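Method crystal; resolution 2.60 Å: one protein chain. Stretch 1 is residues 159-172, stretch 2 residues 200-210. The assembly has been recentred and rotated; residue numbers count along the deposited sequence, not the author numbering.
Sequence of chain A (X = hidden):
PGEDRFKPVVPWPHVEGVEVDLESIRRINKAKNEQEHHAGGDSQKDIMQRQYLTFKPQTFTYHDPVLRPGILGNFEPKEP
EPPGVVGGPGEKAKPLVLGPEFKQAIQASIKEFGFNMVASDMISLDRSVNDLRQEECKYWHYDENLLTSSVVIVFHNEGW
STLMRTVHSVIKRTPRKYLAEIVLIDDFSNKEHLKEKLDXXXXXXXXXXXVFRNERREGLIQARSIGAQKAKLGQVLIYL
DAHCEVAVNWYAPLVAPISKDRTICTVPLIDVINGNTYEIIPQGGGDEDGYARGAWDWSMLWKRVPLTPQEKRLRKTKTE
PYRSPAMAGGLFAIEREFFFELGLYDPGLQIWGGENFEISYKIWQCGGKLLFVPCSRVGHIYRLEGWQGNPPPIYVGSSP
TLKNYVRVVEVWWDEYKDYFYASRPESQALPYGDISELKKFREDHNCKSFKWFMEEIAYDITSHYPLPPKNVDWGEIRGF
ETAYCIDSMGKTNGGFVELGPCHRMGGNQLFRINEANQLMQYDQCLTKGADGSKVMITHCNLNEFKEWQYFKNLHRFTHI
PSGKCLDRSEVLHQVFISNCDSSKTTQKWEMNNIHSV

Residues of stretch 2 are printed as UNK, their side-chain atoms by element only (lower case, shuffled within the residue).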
# COMPACT_ATOMS: atom_id res chain seq x y z
N GLY A 159 6.76 -23.33 -3.35
CA GLY A 159 7.27 -23.96 -2.14
C GLY A 159 6.98 -25.46 -2.14
O GLY A 159 5.93 -25.91 -2.58
N TRP A 160 7.94 -26.23 -1.62
CA TRP A 160 7.83 -27.68 -1.70
C TRP A 160 6.53 -28.20 -1.07
O TRP A 160 5.83 -29.03 -1.66
CB TRP A 160 9.04 -28.30 -1.01
CG TRP A 160 8.93 -29.77 -0.83
CD1 TRP A 160 8.35 -30.42 0.20
CD2 TRP A 160 9.42 -30.77 -1.74
NE1 TRP A 160 8.45 -31.78 -0.00
CE2 TRP A 160 9.10 -32.01 -1.19
CE3 TRP A 160 10.10 -30.72 -2.96
CZ2 TRP A 160 9.42 -33.21 -1.82
CZ3 TRP A 160 10.43 -31.92 -3.58
CH2 TRP A 160 10.10 -33.14 -3.01
N SER A 161 6.21 -27.74 0.12
CA SER A 161 5.09 -28.35 0.82
C SER A 161 3.75 -27.90 0.26
O SER A 161 2.80 -28.68 0.26
CB SER A 161 5.19 -28.06 2.32
OG SER A 161 4.90 -26.71 2.63
N THR A 162 3.65 -26.67 -0.24
CA THR A 162 2.42 -26.30 -0.93
C THR A 162 2.26 -27.09 -2.23
O THR A 162 1.16 -27.53 -2.57
CB THR A 162 2.39 -24.79 -1.19
OG1 THR A 162 3.65 -24.36 -1.71
CG2 THR A 162 2.10 -24.05 0.10
N LEU A 163 3.35 -27.31 -2.98
CA LEU A 163 3.25 -28.05 -4.23
C LEU A 163 2.86 -29.50 -3.97
O LEU A 163 1.97 -30.04 -4.64
CB LEU A 163 4.58 -27.99 -4.98
CG LEU A 163 4.68 -28.86 -6.24
CD1 LEU A 163 3.47 -28.59 -7.13
CD2 LEU A 163 5.99 -28.65 -7.02
N MET A 164 3.51 -30.13 -2.99
CA MET A 164 3.27 -31.55 -2.78
C MET A 164 1.94 -31.79 -2.08
O MET A 164 1.35 -32.88 -2.22
CB MET A 164 4.43 -32.19 -2.02
CG MET A 164 5.74 -32.32 -2.81
SD MET A 164 5.63 -32.81 -4.56
CE MET A 164 4.68 -34.29 -4.46
N ARG A 165 1.43 -30.80 -1.35
CA ARG A 165 0.11 -30.97 -0.74
C ARG A 165 -0.99 -30.92 -1.79
O ARG A 165 -1.99 -31.64 -1.68
CB ARG A 165 -0.12 -29.94 0.36
CG ARG A 165 -1.46 -30.09 1.12
CD ARG A 165 -1.39 -29.58 2.59
NE ARG A 165 -0.74 -28.27 2.66
CZ ARG A 165 0.38 -28.00 3.31
NH1 ARG A 165 0.87 -26.76 3.24
NH2 ARG A 165 1.01 -28.92 4.03
N THR A 166 -0.82 -30.09 -2.83
CA THR A 166 -1.76 -30.12 -3.94
C THR A 166 -1.88 -31.53 -4.49
O THR A 166 -2.97 -32.11 -4.58
CB THR A 166 -1.30 -29.19 -5.06
OG1 THR A 166 -0.89 -27.92 -4.54
CG2 THR A 166 -2.41 -29.01 -6.09
N VAL A 167 -0.72 -32.10 -4.86
CA VAL A 167 -0.65 -33.44 -5.42
C VAL A 167 -1.18 -34.47 -4.43
O VAL A 167 -2.01 -35.31 -4.78
CB VAL A 167 0.80 -33.74 -5.86
CG1 VAL A 167 0.95 -35.22 -6.21
CG2 VAL A 167 1.20 -32.87 -7.06
N HIS A 168 -0.66 -34.45 -3.20
CA HIS A 168 -1.17 -35.38 -2.20
C HIS A 168 -2.69 -35.29 -2.12
O HIS A 168 -3.40 -36.30 -2.16
CB HIS A 168 -0.55 -35.11 -0.82
CG HIS A 168 0.77 -35.80 -0.60
ND1 HIS A 168 0.92 -36.92 0.18
CD2 HIS A 168 2.01 -35.51 -1.07
CE1 HIS A 168 2.18 -37.29 0.19
NE2 HIS A 168 2.87 -36.45 -0.56
N SER A 169 -3.21 -34.06 -2.05
CA SER A 169 -4.65 -33.88 -1.95
C SER A 169 -5.37 -34.51 -3.14
O SER A 169 -6.36 -35.22 -2.95
CB SER A 169 -4.93 -32.38 -1.81
OG SER A 169 -5.78 -31.88 -2.81
N VAL A 170 -4.85 -34.32 -4.36
CA VAL A 170 -5.47 -34.91 -5.55
C VAL A 170 -5.44 -36.43 -5.48
O VAL A 170 -6.44 -37.11 -5.76
CB VAL A 170 -4.78 -34.39 -6.83
CG1 VAL A 170 -5.25 -35.22 -8.03
CG2 VAL A 170 -5.05 -32.91 -7.03
N ILE A 171 -4.27 -36.98 -5.13
CA ILE A 171 -4.16 -38.42 -4.91
C ILE A 171 -5.14 -38.87 -3.83
O ILE A 171 -5.82 -39.89 -3.96
CB ILE A 171 -2.70 -38.77 -4.58
CG1 ILE A 171 -1.78 -38.33 -5.73
CG2 ILE A 171 -2.54 -40.25 -4.28
CD1 ILE A 171 -1.19 -39.49 -6.51
N LYS A 172 -5.27 -38.09 -2.75
CA LYS A 172 -6.07 -38.58 -1.63
C LYS A 172 -7.56 -38.65 -1.95
O LYS A 172 -8.23 -39.60 -1.54
CB LYS A 172 -5.85 -37.73 -0.39
CG LYS A 172 -6.32 -38.43 0.87
CD LYS A 172 -5.86 -37.71 2.13
CE LYS A 172 -6.33 -38.41 3.38
NZ LYS A 172 -6.14 -37.55 4.57
N UNK A 200 13.31 -37.35 -7.60
CA UNK A 200 13.45 -38.55 -6.79
C UNK A 200 12.21 -38.78 -5.91
O UNK A 200 11.69 -39.90 -5.86
c UNK A 200 15.42 -39.79 -5.77
o UNK A 200 16.32 -39.62 -7.98
o UNK A 200 15.85 -41.62 -7.18
c UNK A 200 15.90 -40.38 -7.07
c UNK A 200 14.72 -38.46 -5.95
N UNK A 201 11.72 -37.73 -5.25
CA UNK A 201 10.52 -37.87 -4.41
C UNK A 201 9.37 -38.48 -5.20
O UNK A 201 8.72 -39.44 -4.76
c UNK A 201 10.11 -36.50 -3.87
c UNK A 201 8.85 -36.55 -3.01
o UNK A 201 5.50 -36.76 -0.56
c UNK A 201 8.94 -36.88 -1.65
c UNK A 201 6.47 -36.35 -2.74
c UNK A 201 7.82 -36.95 -0.85
c UNK A 201 6.60 -36.68 -1.38
c UNK A 201 7.59 -36.30 -3.55
N UNK A 202 9.11 -37.93 -6.37
CA UNK A 202 7.96 -38.20 -7.22
C UNK A 202 7.85 -39.69 -7.54
O UNK A 202 6.77 -40.17 -7.90
c UNK A 202 6.10 -36.26 -7.54
c UNK A 202 7.63 -37.98 -9.72
c UNK A 202 7.38 -36.02 -8.21
c UNK A 202 8.11 -37.32 -8.47
N UNK A 203 8.96 -40.43 -7.41
CA UNK A 203 8.92 -41.88 -7.57
C UNK A 203 7.96 -42.53 -6.58
O UNK A 203 7.56 -43.68 -6.78
n UNK A 203 14.95 -42.52 -9.55
c UNK A 203 12.60 -42.74 -8.61
c UNK A 203 10.34 -42.45 -7.45
c UNK A 203 13.55 -42.00 -9.54
c UNK A 203 11.21 -42.15 -8.68
N UNK A 204 7.58 -41.79 -5.54
CA UNK A 204 6.63 -42.28 -4.54
C UNK A 204 5.38 -42.90 -5.15
O UNK A 204 4.78 -43.80 -4.55
c UNK A 204 5.61 -41.27 -2.27
c UNK A 204 5.07 -42.68 -2.02
c UNK A 204 4.52 -40.21 -2.12
c UNK A 204 6.25 -41.10 -3.64
N UNK A 205 4.96 -42.44 -6.33
CA UNK A 205 3.68 -42.81 -6.93
C UNK A 205 3.83 -43.68 -8.18
O UNK A 205 2.88 -43.83 -8.96
c UNK A 205 3.33 -37.16 -4.25
c UNK A 205 2.86 -41.56 -7.26
n UNK A 205 1.27 -40.20 -4.24
c UNK A 205 1.42 -41.16 -5.20
c UNK A 205 2.15 -39.18 -4.48
c UNK A 205 2.88 -39.52 -5.64
c UNK A 205 2.38 -38.01 -3.77
c UNK A 205 2.41 -40.80 -6.07
c UNK A 205 3.86 -38.64 -6.11
c UNK A 205 4.08 -37.47 -5.42
N UNK A 206 5.01 -44.22 -8.42
CA UNK A 206 5.19 -45.28 -9.40
C UNK A 206 4.91 -44.82 -10.82
O UNK A 206 4.50 -45.62 -11.65
c UNK A 206 4.71 -47.15 -7.81
c UNK A 206 4.31 -46.48 -9.09
n UNK A 206 6.01 -47.11 -7.51
o UNK A 206 3.88 -47.68 -7.07
N UNK A 207 5.15 -43.55 -11.11
CA UNK A 207 4.91 -43.07 -12.46
C UNK A 207 3.57 -42.43 -12.68
O UNK A 207 3.34 -41.85 -13.74
N UNK A 208 2.66 -42.49 -11.70
CA UNK A 208 1.39 -41.79 -11.82
C UNK A 208 1.62 -40.29 -12.00
O UNK A 208 0.89 -39.63 -12.75
c UNK A 208 0.53 -42.07 -10.59
c UNK A 208 -1.56 -40.89 -9.98
c UNK A 208 -1.00 -42.07 -10.74
c UNK A 208 -1.46 -42.07 -12.20
N UNK A 209 2.61 -39.74 -11.29
CA UNK A 209 2.94 -38.33 -11.30
C UNK A 209 4.22 -38.15 -12.11
O UNK A 209 5.16 -38.93 -11.98
c UNK A 209 3.40 -36.26 -9.86
c UNK A 209 1.95 -38.20 -8.99
c UNK A 209 3.13 -37.79 -9.87
N UNK A 210 4.24 -37.14 -12.95
CA UNK A 210 5.38 -36.92 -13.81
C UNK A 210 5.58 -35.42 -13.93
O UNK A 210 4.65 -34.63 -13.73
c UNK A 210 5.19 -37.62 -15.18
c UNK A 210 3.34 -39.93 -16.53
n UNK A 210 1.93 -40.41 -16.55
c UNK A 210 3.50 -38.45 -16.96
c UNK A 210 3.76 -37.52 -15.77

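Position 200 carries three carbons, the third bearing two oxygens, and touches nothing on stretch 1: a carboxylate, Glu 200. Position 201 has one carbon, then a six-carbon ring bearing one oxygen. That oxygen lies 2.6 Å from His 168 NE2, near the plane of both rings, and CB sits 3.5 Å from Trp 160 CH2. A phenol fits, so this is Tyr 201; its OH and His 168 NE2 form a hydrogen bond in which either could be the donor. The edge of Trp 160 points at the face of the Tyr 201 ring, with centroids 5.1 Å apart and planes at 79°.

Position 202 has four carbons, forked at the first, one arm two carbons long, and the end of that arm approaches Met 164 CE. This is Ile 202, its CD1 3.9 Å from Met 164 CE. Position 203 has four carbons in a row ending in nitrogen and makes no contact with the helix; it is Lys 203, whose NZ forms a salt bridge with Glu 200 OE2 at 2.7 Å, a local link on the exposed side.

Position 204 shows four carbons forked at the second, with a marginal approach to His 168: Leu 204, its CD1 4.4 Å from His 168 CE1. Position 205 has one carbon, then fused five- and six-membered rings holding eight carbons and one nitrogen, lying against Met 164, Val 167, His 168 and Ile 171. Only tryptophan has this shape, so it is Trp 205.

Position 206 has two carbons, the second carrying one oxygen and one nitrogen, and is out of reach: an amide, Asn 206. Position 207 has no side-chain atoms; its phi/psi of 95/-8 would jam a CB against the preceding carbonyl, so Gly 207 suits the type I' turn. Position 208 has four carbons forked at the second, one of them near Ile 171 CD1: Leu 208, its CD1 3.8 Å from Ile 171 CD1. Position 209, one carbon carrying two, sets one of them near Val 167 CG1 and Ile 171 CD1; it is Val 209, its CG2 4.2 Å from each. Position 210, four carbons in a row ending in nitrogen, faces no helix atom and is Lys 210.

The rule is a helical stripe, Trp 160, Met 164, Val 167, His 168 and Ile 171, meeting two large aromatics. Val 167 CG1 and Ile 171 CD1 cover one face of Trp 205, 4.0 Å and 3.6 Å from the centroids of its six- and five-membered rings, while Met 164 CE reaches its edge, 3.2 Å from CH2. Amid this apolar packing, His 168 both bonds Tyr 201 and offers its face to the Trp 205 edge.

Stretch 2, residues 200-210: EYIKLWNGLVK
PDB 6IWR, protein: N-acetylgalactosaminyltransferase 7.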